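Adhesin (Streptococcus sanguinis SK1 = NCTC 7863, PDB 6VT2) probably attaches the bacterium to host surfaces by binding sialylated glycans through two tandem Siglec-like modules. Local coordinates at residues G233-V238 with I265-A271; Y327-P332 with A359-P365; F22-T28 with P75-Y81; V208-Y214 with E225-Y229. One frame throughout, in Å; residues are numbered along the deposited sequence.

Along the chain the order is contact 3, contact 4, contact 1, contact 2, each closing before the next opens. Contact 3 belongs to the first SigLec-like region; contacts 4 and 1 share the second, and contact 2 sits in the atypical Rib region that follows it. Contacts 1 and 4 touch, I235 and V238 packing on F228, with centres about 16 Å apart. Contact 2 lies further along, its centre about 33 Å from that of contact 4 and about 44 Å from that of contact 1. Contact 3 is remote, about 85 Å from contact 2 between centres, as expected of an elongated adhesin whose two glycan-binding modules are strung in tandem.

Contact 1 of 4, residues G233-V238 with I265-A271; sequences GKITNV and INNPNNA
The carboxamide of N270 meets I235 N and O at its edge, in plane, as a second peptide group would, while the end of K234 passes over one face. Its OD1 takes the N-H of I235 (OD1 to N 2.9 Å) on a lone pair, and its ND2 gives a hydrogen to I235 O at 2.9 Å. Both bonds are nearly straight, at 167°, and together they fix the rotation of the amide. N270 chi1 (68°) puts CG between the backbone N and the carbonyl carbon and turns the amide to the I235 peptide. K234 crosses obliquely: its chain bends at chi2 (62°), bringing CD within 3.4 Å of N270 OD1 and NZ above the ND2 side. The ammonium then lies among carbonyls, bonding N267 O (NZ to O 2.9 Å), I265 O more weakly, and I235 O within its own segment. I235 O therefore accepts from both K234 NZ and N270 ND2. G233 O receives the backbone N-H of A271 in a bent bond. Beside these bonds A271 CB rests on I235 CG1 (3.6 Å), and I265 CD1 reaches I235 CG2 and V238 CG2 (4.3 Å each). A water bridges T236 O and N266 OD1. N270 ND2 also bonds N264 O, so this nitrogen has two carbonyl acceptors. T236 and N237 form a classic beta bulge opposite T304 of strand 296-305, and I235, V238, I265 and N270 all touch L277 of strand 277-283, which places this loop across the start of edge strand 235-239, with F228 of strand 222-229 packing on I235 and V238.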
# COMPACT_ATOMS: atom_id res chain seq x y z
N GLY A 233 -8.08 5.44 7.76
CA GLY A 233 -6.86 5.54 7.03
C GLY A 233 -6.60 6.90 6.45
O GLY A 233 -5.60 7.06 5.73
N LYS A 234 -7.44 7.90 6.78
CA LYS A 234 -7.33 9.22 6.20
C LYS A 234 -7.49 10.29 7.26
O LYS A 234 -8.47 10.28 8.02
CB LYS A 234 -8.36 9.40 5.09
CG LYS A 234 -8.52 10.79 4.59
CD LYS A 234 -7.22 11.33 3.96
CE LYS A 234 -7.47 12.69 3.34
NZ LYS A 234 -6.22 13.41 3.04
N ILE A 235 -6.53 11.20 7.32
CA ILE A 235 -6.64 12.43 8.09
C ILE A 235 -6.61 13.59 7.13
O ILE A 235 -5.80 13.63 6.19
CB ILE A 235 -5.51 12.50 9.14
CG1 ILE A 235 -5.79 11.41 10.19
CG2 ILE A 235 -5.35 13.86 9.69
CD1 ILE A 235 -4.61 11.27 11.16
N THR A 236 -7.50 14.54 7.39
CA THR A 236 -7.64 15.73 6.58
C THR A 236 -7.01 16.95 7.21
O THR A 236 -6.70 17.89 6.48
CB THR A 236 -9.10 16.05 6.28
OG1 THR A 236 -9.84 16.33 7.48
CG2 THR A 236 -9.72 14.85 5.57
N ASN A 237 -6.81 16.98 8.53
CA ASN A 237 -6.28 18.19 9.13
C ASN A 237 -5.57 17.81 10.41
O ASN A 237 -6.10 16.99 11.15
CB ASN A 237 -7.38 19.18 9.44
CG ASN A 237 -6.88 20.39 10.16
OD1 ASN A 237 -6.90 20.45 11.39
ND2 ASN A 237 -6.39 21.36 9.41
N VAL A 238 -4.43 18.47 10.67
CA VAL A 238 -3.72 18.44 11.95
C VAL A 238 -3.64 19.86 12.43
O VAL A 238 -3.20 20.76 11.69
CB VAL A 238 -2.34 17.79 11.80
CG1 VAL A 238 -1.56 17.92 13.09
CG2 VAL A 238 -2.48 16.39 11.33
N ILE A 265 -0.63 15.38 3.95
CA ILE A 265 -1.92 15.73 4.55
C ILE A 265 -3.08 15.64 3.57
O ILE A 265 -4.19 15.28 3.97
CB ILE A 265 -1.80 17.13 5.18
CG1 ILE A 265 -3.06 17.46 5.94
CG2 ILE A 265 -1.54 18.21 4.14
CD1 ILE A 265 -3.33 16.59 7.11
N ASN A 266 -2.84 15.90 2.29
CA ASN A 266 -3.91 15.94 1.29
C ASN A 266 -3.96 14.64 0.49
O ASN A 266 -4.76 14.57 -0.39
CB ASN A 266 -3.73 17.13 0.36
CG ASN A 266 -3.80 18.46 1.08
OD1 ASN A 266 -4.48 18.60 2.08
ND2 ASN A 266 -2.99 19.41 0.66
N ASN A 267 -3.13 13.67 0.80
CA ASN A 267 -3.10 12.41 0.05
C ASN A 267 -4.18 11.47 0.55
O ASN A 267 -4.55 11.53 1.68
CB ASN A 267 -1.79 11.66 0.21
CG ASN A 267 -0.62 12.39 -0.37
OD1 ASN A 267 -0.78 13.30 -1.14
ND2 ASN A 267 0.56 11.98 0.04
N PRO A 268 -4.67 10.57 -0.28
CA PRO A 268 -5.55 9.58 0.23
C PRO A 268 -4.77 8.50 0.99
O PRO A 268 -3.63 8.33 0.77
CB PRO A 268 -6.16 8.94 -1.02
CG PRO A 268 -5.22 9.29 -2.14
CD PRO A 268 -4.45 10.52 -1.73
N ASN A 269 -5.45 7.83 1.90
CA ASN A 269 -4.87 6.67 2.62
C ASN A 269 -3.57 7.09 3.29
O ASN A 269 -2.67 6.30 3.33
CB ASN A 269 -4.75 5.48 1.66
CG ASN A 269 -4.25 4.24 2.34
OD1 ASN A 269 -3.53 3.43 1.81
ND2 ASN A 269 -4.63 4.09 3.56
N ASN A 270 -3.57 8.29 3.85
CA ASN A 270 -2.37 8.92 4.37
C ASN A 270 -2.12 8.67 5.84
O ASN A 270 -1.16 9.19 6.39
CB ASN A 270 -2.44 10.41 4.13
CG ASN A 270 -3.49 11.10 4.94
OD1 ASN A 270 -4.32 10.44 5.60
ND2 ASN A 270 -3.50 12.43 4.86
N ALA A 271 -2.89 7.82 6.49
CA ALA A 271 -2.88 7.81 7.93
C ALA A 271 -3.38 6.49 8.47
O ALA A 271 -4.46 6.42 9.06
CB ALA A 271 -3.70 8.97 8.46
O HOH W 1 -6.73 17.98 3.82

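Contact 2 of 4, residues Y327-P332 with A359-P365; sequences YTPNNP and ANTGNLP. With CA (calcium ion), chain G.
The extended segment 327-332 runs past the weakly bonded last turn of helix 346-360 and the turn after it, their backbones closest at P332 and A359 (CA to CA 5.5 Å). Three asparagines join them. N360 pairs with the backbone of N330, its OD1 taking N330 N on an in-plane lone pair (2.8 Å) and its ND2 donating to N330 O (2.9 Å). N330 replies through ND2 to A359 O at 3.0 Å, the acceptor lying in its amide plane. N363, with CG anti to the backbone N (chi1 175°), turns its ND2 to T328 O in a nearly straight bond (3.0 Å, 173°), and the same ND2 reaches N360 OD1. A water links N363 OD1 to T328 N. At the other end P365 sits over one face of the Y327 ring, its CD 3.6 Å from the centroid in a CH-pi contact, while L364 CD2 packs on Y327 CB. The side-chain amides thus satisfy backbone groups that no sheet pairs here, and would be expected to steady the chain beside a calcium held by T324, Y327 (O at 2.4 Å) and D393, with E220 of the SigLec-like region bonded to the Y327 hydroxyl, probably near the junction of the two regions.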
# COMPACT_ATOMS: atom_id res chain seq x y z
N TYR A 327 27.16 15.58 25.20
CA TYR A 327 28.58 15.46 24.95
C TYR A 327 29.31 15.03 26.20
O TYR A 327 29.07 15.58 27.27
CB TYR A 327 29.17 16.83 24.50
CG TYR A 327 28.63 17.20 23.15
CD1 TYR A 327 28.88 16.39 22.04
CD2 TYR A 327 27.86 18.32 22.97
CE1 TYR A 327 28.36 16.69 20.81
CE2 TYR A 327 27.32 18.61 21.76
CZ TYR A 327 27.58 17.81 20.67
OH TYR A 327 27.04 18.09 19.41
N THR A 328 30.27 14.13 26.04
CA THR A 328 31.19 13.74 27.10
C THR A 328 32.60 13.91 26.56
O THR A 328 32.93 13.24 25.56
CB THR A 328 30.94 12.30 27.49
OG1 THR A 328 29.62 12.20 28.01
CG2 THR A 328 31.91 11.87 28.56
N PRO A 329 33.41 14.77 27.17
CA PRO A 329 34.80 14.91 26.73
C PRO A 329 35.57 13.61 26.85
O PRO A 329 35.40 12.86 27.82
CB PRO A 329 35.37 16.00 27.63
CG PRO A 329 34.18 16.70 28.16
CD PRO A 329 33.07 15.73 28.24
N ASN A 330 36.45 13.40 25.88
CA ASN A 330 37.54 12.43 25.97
C ASN A 330 38.70 13.02 26.74
O ASN A 330 38.97 14.22 26.64
CB ASN A 330 38.03 12.02 24.60
CG ASN A 330 36.93 11.30 23.81
OD1 ASN A 330 36.09 10.60 24.37
ND2 ASN A 330 36.92 11.51 22.54
N ASN A 331 39.33 12.18 27.54
CA ASN A 331 40.50 12.60 28.26
C ASN A 331 41.69 12.66 27.34
O ASN A 331 41.73 11.98 26.32
CB ASN A 331 40.75 11.61 29.38
CG ASN A 331 39.62 11.57 30.35
OD1 ASN A 331 39.13 10.50 30.75
ND2 ASN A 331 39.19 12.72 30.75
N PRO A 332 42.69 13.44 27.69
CA PRO A 332 43.91 13.49 26.87
C PRO A 332 44.67 12.17 26.88
O PRO A 332 44.58 11.38 27.82
CB PRO A 332 44.73 14.61 27.50
CG PRO A 332 44.24 14.75 28.80
CD PRO A 332 42.76 14.35 28.84
N ALA A 359 42.21 15.25 21.56
CA ALA A 359 41.46 14.08 21.98
C ALA A 359 39.98 14.20 21.68
O ALA A 359 39.24 13.21 21.84
CB ALA A 359 41.65 13.84 23.48
N ASN A 360 39.54 15.38 21.31
CA ASN A 360 38.12 15.61 21.21
C ASN A 360 37.68 16.08 19.85
O ASN A 360 36.47 16.28 19.66
CB ASN A 360 37.66 16.58 22.27
CG ASN A 360 37.55 15.91 23.56
OD1 ASN A 360 36.64 15.15 23.73
ND2 ASN A 360 38.57 16.05 24.44
N THR A 361 38.58 16.27 18.90
CA THR A 361 38.12 16.54 17.54
C THR A 361 37.27 15.37 17.03
O THR A 361 37.58 14.20 17.26
CB THR A 361 39.30 16.83 16.63
OG1 THR A 361 40.27 15.78 16.74
CG2 THR A 361 39.99 18.14 17.03
N GLY A 362 36.12 15.69 16.42
CA GLY A 362 35.20 14.66 16.01
C GLY A 362 34.25 14.19 17.09
O GLY A 362 33.31 13.44 16.77
N ASN A 363 34.43 14.62 18.33
CA ASN A 363 33.57 14.26 19.44
C ASN A 363 32.78 15.46 19.94
O ASN A 363 31.56 15.46 19.89
CB ASN A 363 34.43 13.69 20.56
CG ASN A 363 33.64 13.39 21.79
OD1 ASN A 363 32.53 12.89 21.72
ND2 ASN A 363 34.20 13.75 22.94
N LEU A 364 33.44 16.47 20.43
CA LEU A 364 32.80 17.69 20.89
C LEU A 364 32.60 18.64 19.74
O LEU A 364 33.25 18.50 18.71
CB LEU A 364 33.66 18.34 21.95
CG LEU A 364 34.00 17.43 23.12
CD1 LEU A 364 34.84 18.17 24.13
CD2 LEU A 364 32.77 16.86 23.69
N PRO A 365 31.74 19.63 19.92
CA PRO A 365 31.55 20.66 18.90
C PRO A 365 32.88 21.30 18.55
O PRO A 365 33.75 21.45 19.41
CB PRO A 365 30.58 21.63 19.54
CG PRO A 365 29.81 20.80 20.48
CD PRO A 365 30.80 19.80 21.04
CA CA G . 28.56 16.37 29.51
O HOH W 2 30.40 13.03 23.46
O HOH W 3 27.59 14.07 29.39
O HOH W 4 27.28 16.24 31.55
O HOH W 5 29.99 14.68 30.31

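Contact 3 of 4, residues F22-T28 with P75-Y81; sequences FEFFVET and PLRTRVY
V80 is wedged against F24 on the buried side of this strand pair, its CB over one face of the ring in a CH-pi contact (3.7 Å to the centroid) and its CG1 3.4 Å from F24 CE1. F24 has CG between the backbone N and the carbonyl carbon (chi1 65°), which lays the ring alongside V80, pointing the same way. V26 CG2 adds to this with V80 CG2 at 4.0 Å, and F120 meets the F24 ring edge-to-face. Toward L76 the same face, still packed on V35 and V38, takes in one water that joins T28 OG1, L76 O and T78 OG1, the last also bonded to T61. The other face is looser and charged. R77 lays its guanidinium on F25, planes 20° apart, with NH2 3.4 Å from F25 CG, and its NH1 reaches E27 OE2 at 3.1 Å in a salt bridge. Farther along, R79 grips E23 OE1 side-on with NE (3.1 Å) and NH1, both on the anti side of the carboxylate, while the ring of Y81, from the same strand, lies over one face of the guanidinium. Paired backbone bonds at F24-V80, V26-T78 and T28-L76 make a regular antiparallel pair, the two central strands of one sheet in the V-set-like beta sandwich of a Siglec-like domain.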
# COMPACT_ATOMS: atom_id res chain seq x y z
N PHE A 22 -17.17 -17.83 -27.20
CA PHE A 22 -17.06 -19.20 -26.67
C PHE A 22 -16.25 -19.99 -27.69
O PHE A 22 -16.20 -19.61 -28.80
CB PHE A 22 -18.39 -19.90 -26.44
CG PHE A 22 -19.21 -20.10 -27.69
CD1 PHE A 22 -20.04 -19.09 -28.13
CD2 PHE A 22 -19.15 -21.28 -28.41
CE1 PHE A 22 -20.78 -19.24 -29.28
CE2 PHE A 22 -19.91 -21.43 -29.57
CZ PHE A 22 -20.72 -20.41 -30.00
N GLU A 23 -15.62 -21.05 -27.22
CA GLU A 23 -14.84 -21.93 -28.11
C GLU A 23 -14.72 -23.28 -27.45
O GLU A 23 -14.56 -23.31 -26.26
CB GLU A 23 -13.46 -21.34 -28.35
CG GLU A 23 -12.43 -22.28 -28.94
CD GLU A 23 -11.08 -21.61 -28.88
OE1 GLU A 23 -10.80 -20.85 -29.76
OE2 GLU A 23 -10.37 -21.79 -27.90
N PHE A 24 -14.86 -24.34 -28.22
CA PHE A 24 -14.57 -25.69 -27.69
C PHE A 24 -14.09 -26.51 -28.87
O PHE A 24 -14.19 -26.06 -29.89
CB PHE A 24 -15.76 -26.31 -26.97
CG PHE A 24 -16.97 -26.61 -27.81
CD1 PHE A 24 -17.91 -25.63 -28.05
CD2 PHE A 24 -17.18 -27.88 -28.31
CE1 PHE A 24 -19.06 -25.92 -28.76
CE2 PHE A 24 -18.32 -28.16 -29.04
CZ PHE A 24 -19.25 -27.19 -29.26
N PHE A 25 -13.52 -27.67 -28.63
CA PHE A 25 -12.94 -28.48 -29.71
C PHE A 25 -13.62 -29.83 -29.77
O PHE A 25 -14.00 -30.34 -28.75
CB PHE A 25 -11.43 -28.55 -29.51
CG PHE A 25 -10.76 -27.25 -29.83
CD1 PHE A 25 -10.43 -26.93 -31.14
CD2 PHE A 25 -10.54 -26.31 -28.85
CE1 PHE A 25 -9.85 -25.71 -31.44
CE2 PHE A 25 -9.97 -25.09 -29.15
CZ PHE A 25 -9.62 -24.80 -30.45
N VAL A 26 -13.75 -30.32 -30.97
CA VAL A 26 -14.30 -31.66 -31.21
C VAL A 26 -13.09 -32.43 -31.75
O VAL A 26 -12.36 -31.88 -32.39
CB VAL A 26 -15.45 -31.61 -32.22
CG1 VAL A 26 -15.81 -33.02 -32.67
CG2 VAL A 26 -16.66 -30.84 -31.70
N GLU A 27 -12.87 -33.64 -31.32
CA GLU A 27 -11.72 -34.45 -31.78
C GLU A 27 -12.27 -35.66 -32.51
O GLU A 27 -13.20 -36.22 -32.01
CB GLU A 27 -10.81 -34.84 -30.62
CG GLU A 27 -9.94 -33.69 -30.14
CD GLU A 27 -8.74 -34.17 -29.33
OE1 GLU A 27 -8.83 -35.24 -28.75
OE2 GLU A 27 -7.74 -33.48 -29.30
N THR A 28 -11.72 -35.95 -33.69
CA THR A 28 -12.23 -37.04 -34.52
C THR A 28 -11.08 -37.96 -34.91
O THR A 28 -10.13 -37.48 -35.24
CB THR A 28 -12.99 -36.53 -35.75
OG1 THR A 28 -14.05 -35.69 -35.29
CG2 THR A 28 -13.60 -37.63 -36.58
N PRO A 75 -5.45 -36.48 -33.28
CA PRO A 75 -6.80 -36.41 -33.74
C PRO A 75 -7.12 -35.17 -34.58
O PRO A 75 -6.52 -34.19 -34.44
CB PRO A 75 -7.68 -36.35 -32.49
CG PRO A 75 -6.80 -36.88 -31.41
CD PRO A 75 -5.39 -36.51 -31.82
N LEU A 76 -8.08 -35.32 -35.47
CA LEU A 76 -8.52 -34.18 -36.27
C LEU A 76 -9.26 -33.23 -35.33
O LEU A 76 -10.14 -33.67 -34.67
CB LEU A 76 -9.45 -34.67 -37.35
CG LEU A 76 -9.92 -33.53 -38.22
CD1 LEU A 76 -8.74 -32.89 -38.94
CD2 LEU A 76 -10.96 -34.01 -39.19
N ARG A 77 -8.89 -31.96 -35.30
CA ARG A 77 -9.49 -31.00 -34.37
C ARG A 77 -10.47 -30.05 -35.07
O ARG A 77 -10.09 -29.43 -35.99
CB ARG A 77 -8.36 -30.25 -33.69
CG ARG A 77 -7.89 -31.11 -32.55
CD ARG A 77 -6.71 -30.65 -31.81
NE ARG A 77 -6.98 -29.48 -31.04
CZ ARG A 77 -7.53 -29.36 -29.88
NH1 ARG A 77 -8.11 -30.38 -29.29
NH2 ARG A 77 -7.52 -28.17 -29.33
N THR A 78 -11.69 -29.97 -34.57
CA THR A 78 -12.68 -29.06 -35.16
C THR A 78 -12.97 -28.01 -34.11
O THR A 78 -13.21 -28.38 -33.03
CB THR A 78 -13.95 -29.81 -35.50
OG1 THR A 78 -13.66 -30.72 -36.55
CG2 THR A 78 -15.09 -28.91 -35.92
N ARG A 79 -12.85 -26.76 -34.48
CA ARG A 79 -13.13 -25.69 -33.54
C ARG A 79 -14.61 -25.30 -33.68
O ARG A 79 -15.01 -25.05 -34.74
CB ARG A 79 -12.27 -24.49 -33.90
CG ARG A 79 -12.41 -23.33 -32.92
CD ARG A 79 -11.80 -22.11 -33.57
NE ARG A 79 -11.85 -21.01 -32.65
CZ ARG A 79 -11.97 -19.77 -33.00
NH1 ARG A 79 -12.06 -18.86 -32.06
NH2 ARG A 79 -11.98 -19.43 -34.25
N VAL A 80 -15.34 -25.25 -32.58
CA VAL A 80 -16.73 -24.75 -32.59
C VAL A 80 -16.68 -23.48 -31.74
O VAL A 80 -16.13 -23.52 -30.73
CB VAL A 80 -17.71 -25.79 -32.03
CG1 VAL A 80 -19.13 -25.28 -32.12
CG2 VAL A 80 -17.60 -27.10 -32.78
N TYR A 81 -17.16 -22.37 -32.27
CA TYR A 81 -16.92 -21.07 -31.61
C TYR A 81 -17.97 -20.08 -32.08
O TYR A 81 -18.67 -20.29 -32.96
CB TYR A 81 -15.52 -20.57 -32.02
CG TYR A 81 -15.37 -20.27 -33.49
CD1 TYR A 81 -15.23 -21.26 -34.44
CD2 TYR A 81 -15.39 -18.97 -33.94
CE1 TYR A 81 -15.14 -20.96 -35.78
CE2 TYR A 81 -15.33 -18.65 -35.26
CZ TYR A 81 -15.15 -19.64 -36.20
OH TYR A 81 -15.07 -19.27 -37.50
O HOH W 6 -12.91 -33.14 -35.49

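Contact 4 of 4, residues V208-Y214 with E225-Y229; sequences VDEGRDY and ELHFY
V208 and H227, which bury the most surface here, meet through backbone and side chain alike: V208 N donates to H227 O at 2.9 Å, and V208 CB lies 3.3 Å from the same oxygen. V208 CG2 then extends to the edge of the Y229 ring, 3.6 Å from CD2. H227 presents its ring edge to D209, with ND1 giving its hydrogen to the syn lone pair of OD2 (2.9 Å, 158°); carboxylate and imidazole planes stand 57° apart. The backbone N of H227 makes a second, weak bond to the same OD2. Y214, the next in buried area, reaches across with its hydroxyl to E225 O (OH to O 2.8 Å), arriving from above the carbonyl plane, and L226 CD1 packs near the phenol carbon CZ. R212, extended from CG to NE, passes its CG over the rim of the Y214 ring and sets one face of its guanidinium against Y214 CE1; NH1 bonds D209 OD1 (3.0 Å), from above the carboxylate plane. A type II turn from D209 to R212 brings the two ends of this salt bridge together. The bonds of D209 tie the turn before strand 213-217 to strand 222-229; R212 would favour the ionised carboxylate, which could in turn favour a hydrogen on H227 ND1.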
# COMPACT_ATOMS: atom_id res chain seq x y z
N VAL A 208 -0.28 9.26 17.82
CA VAL A 208 0.55 8.18 18.34
C VAL A 208 1.52 8.67 19.42
O VAL A 208 1.85 7.94 20.36
CB VAL A 208 1.29 7.54 17.16
CG1 VAL A 208 2.25 6.50 17.68
CG2 VAL A 208 0.35 6.98 16.16
N ASP A 209 2.04 9.88 19.29
CA ASP A 209 3.07 10.38 20.18
C ASP A 209 2.52 11.19 21.35
O ASP A 209 3.23 12.00 21.95
CB ASP A 209 4.07 11.16 19.31
CG ASP A 209 4.76 10.27 18.31
OD1 ASP A 209 5.50 9.35 18.74
OD2 ASP A 209 4.51 10.39 17.08
N GLU A 210 1.25 10.99 21.70
CA GLU A 210 0.68 11.67 22.83
C GLU A 210 1.54 11.47 24.05
O GLU A 210 1.92 10.34 24.34
CB GLU A 210 -0.74 11.14 23.08
CG GLU A 210 -1.36 11.82 24.24
CD GLU A 210 -2.78 11.31 24.56
OE1 GLU A 210 -3.27 10.38 23.86
OE2 GLU A 210 -3.37 11.87 25.48
N GLY A 211 1.86 12.57 24.73
CA GLY A 211 2.66 12.54 25.94
C GLY A 211 4.15 12.54 25.72
O GLY A 211 4.90 12.52 26.70
N ARG A 212 4.61 12.49 24.47
CA ARG A 212 6.02 12.38 24.21
C ARG A 212 6.73 13.70 24.46
O ARG A 212 6.26 14.77 24.08
CB ARG A 212 6.24 11.97 22.76
CG ARG A 212 7.66 11.75 22.37
CD ARG A 212 7.70 10.84 21.16
NE ARG A 212 9.06 10.69 20.68
CZ ARG A 212 9.38 10.25 19.49
NH1 ARG A 212 8.42 9.86 18.66
NH2 ARG A 212 10.65 10.19 19.14
N ASP A 213 7.93 13.60 25.00
CA ASP A 213 8.81 14.73 25.17
C ASP A 213 9.89 14.62 24.12
O ASP A 213 10.64 13.65 24.09
CB ASP A 213 9.44 14.74 26.55
CG ASP A 213 8.52 15.25 27.61
OD1 ASP A 213 7.41 15.72 27.27
OD2 ASP A 213 8.91 15.17 28.78
N TYR A 214 9.95 15.59 23.24
CA TYR A 214 11.01 15.66 22.24
C TYR A 214 12.10 16.57 22.72
O TYR A 214 11.83 17.73 23.05
CB TYR A 214 10.42 16.15 20.93
CG TYR A 214 9.41 15.26 20.30
CD1 TYR A 214 9.78 14.32 19.36
CD2 TYR A 214 8.05 15.42 20.58
CE1 TYR A 214 8.78 13.57 18.73
CE2 TYR A 214 7.09 14.65 19.95
CZ TYR A 214 7.48 13.71 19.08
OH TYR A 214 6.54 12.95 18.43
N GLU A 225 9.37 14.12 14.97
CA GLU A 225 8.43 13.49 14.03
C GLU A 225 7.22 13.07 14.86
O GLU A 225 7.40 12.36 15.79
CB GLU A 225 9.00 12.28 13.33
CG GLU A 225 10.03 12.69 12.33
CD GLU A 225 10.53 11.51 11.55
OE1 GLU A 225 10.76 11.65 10.35
OE2 GLU A 225 10.68 10.47 12.15
N LEU A 226 6.05 13.50 14.46
CA LEU A 226 4.81 13.23 15.19
C LEU A 226 3.98 12.33 14.29
O LEU A 226 3.88 12.64 13.16
CB LEU A 226 4.07 14.54 15.42
CG LEU A 226 4.52 15.30 16.64
CD1 LEU A 226 5.94 15.81 16.46
CD2 LEU A 226 3.58 16.45 16.88
N HIS A 227 3.29 11.35 14.88
CA HIS A 227 2.64 10.40 13.90
C HIS A 227 1.16 10.35 14.30
O HIS A 227 0.89 10.36 15.44
CB HIS A 227 3.30 9.02 14.01
CG HIS A 227 4.76 8.96 13.73
ND1 HIS A 227 5.69 9.46 14.56
CD2 HIS A 227 5.46 8.40 12.76
CE1 HIS A 227 6.89 9.26 14.10
NE2 HIS A 227 6.77 8.62 12.99
N PHE A 228 0.28 10.26 13.32
CA PHE A 228 -1.17 10.22 13.49
C PHE A 228 -1.73 9.12 12.61
O PHE A 228 -1.22 8.88 11.52
CB PHE A 228 -1.80 11.52 13.08
CG PHE A 228 -1.23 12.75 13.76
CD1 PHE A 228 -0.09 13.36 13.27
CD2 PHE A 228 -1.85 13.29 14.86
CE1 PHE A 228 0.41 14.52 13.87
CE2 PHE A 228 -1.33 14.38 15.48
CZ PHE A 228 -0.22 15.01 15.01
N TYR A 229 -2.82 8.49 13.04
CA TYR A 229 -3.54 7.61 12.14
C TYR A 229 -5.02 7.70 12.46
O TYR A 229 -5.45 8.30 13.44
CB TYR A 229 -3.07 6.16 12.26
CG TYR A 229 -3.42 5.48 13.53
CD1 TYR A 229 -4.61 4.78 13.66
CD2 TYR A 229 -2.53 5.49 14.61
CE1 TYR A 229 -4.89 4.11 14.83
CE2 TYR A 229 -2.82 4.83 15.77
CZ TYR A 229 -3.99 4.15 15.88
OH TYR A 229 -4.26 3.53 17.08
O HOH W 7 9.59 10.19 16.18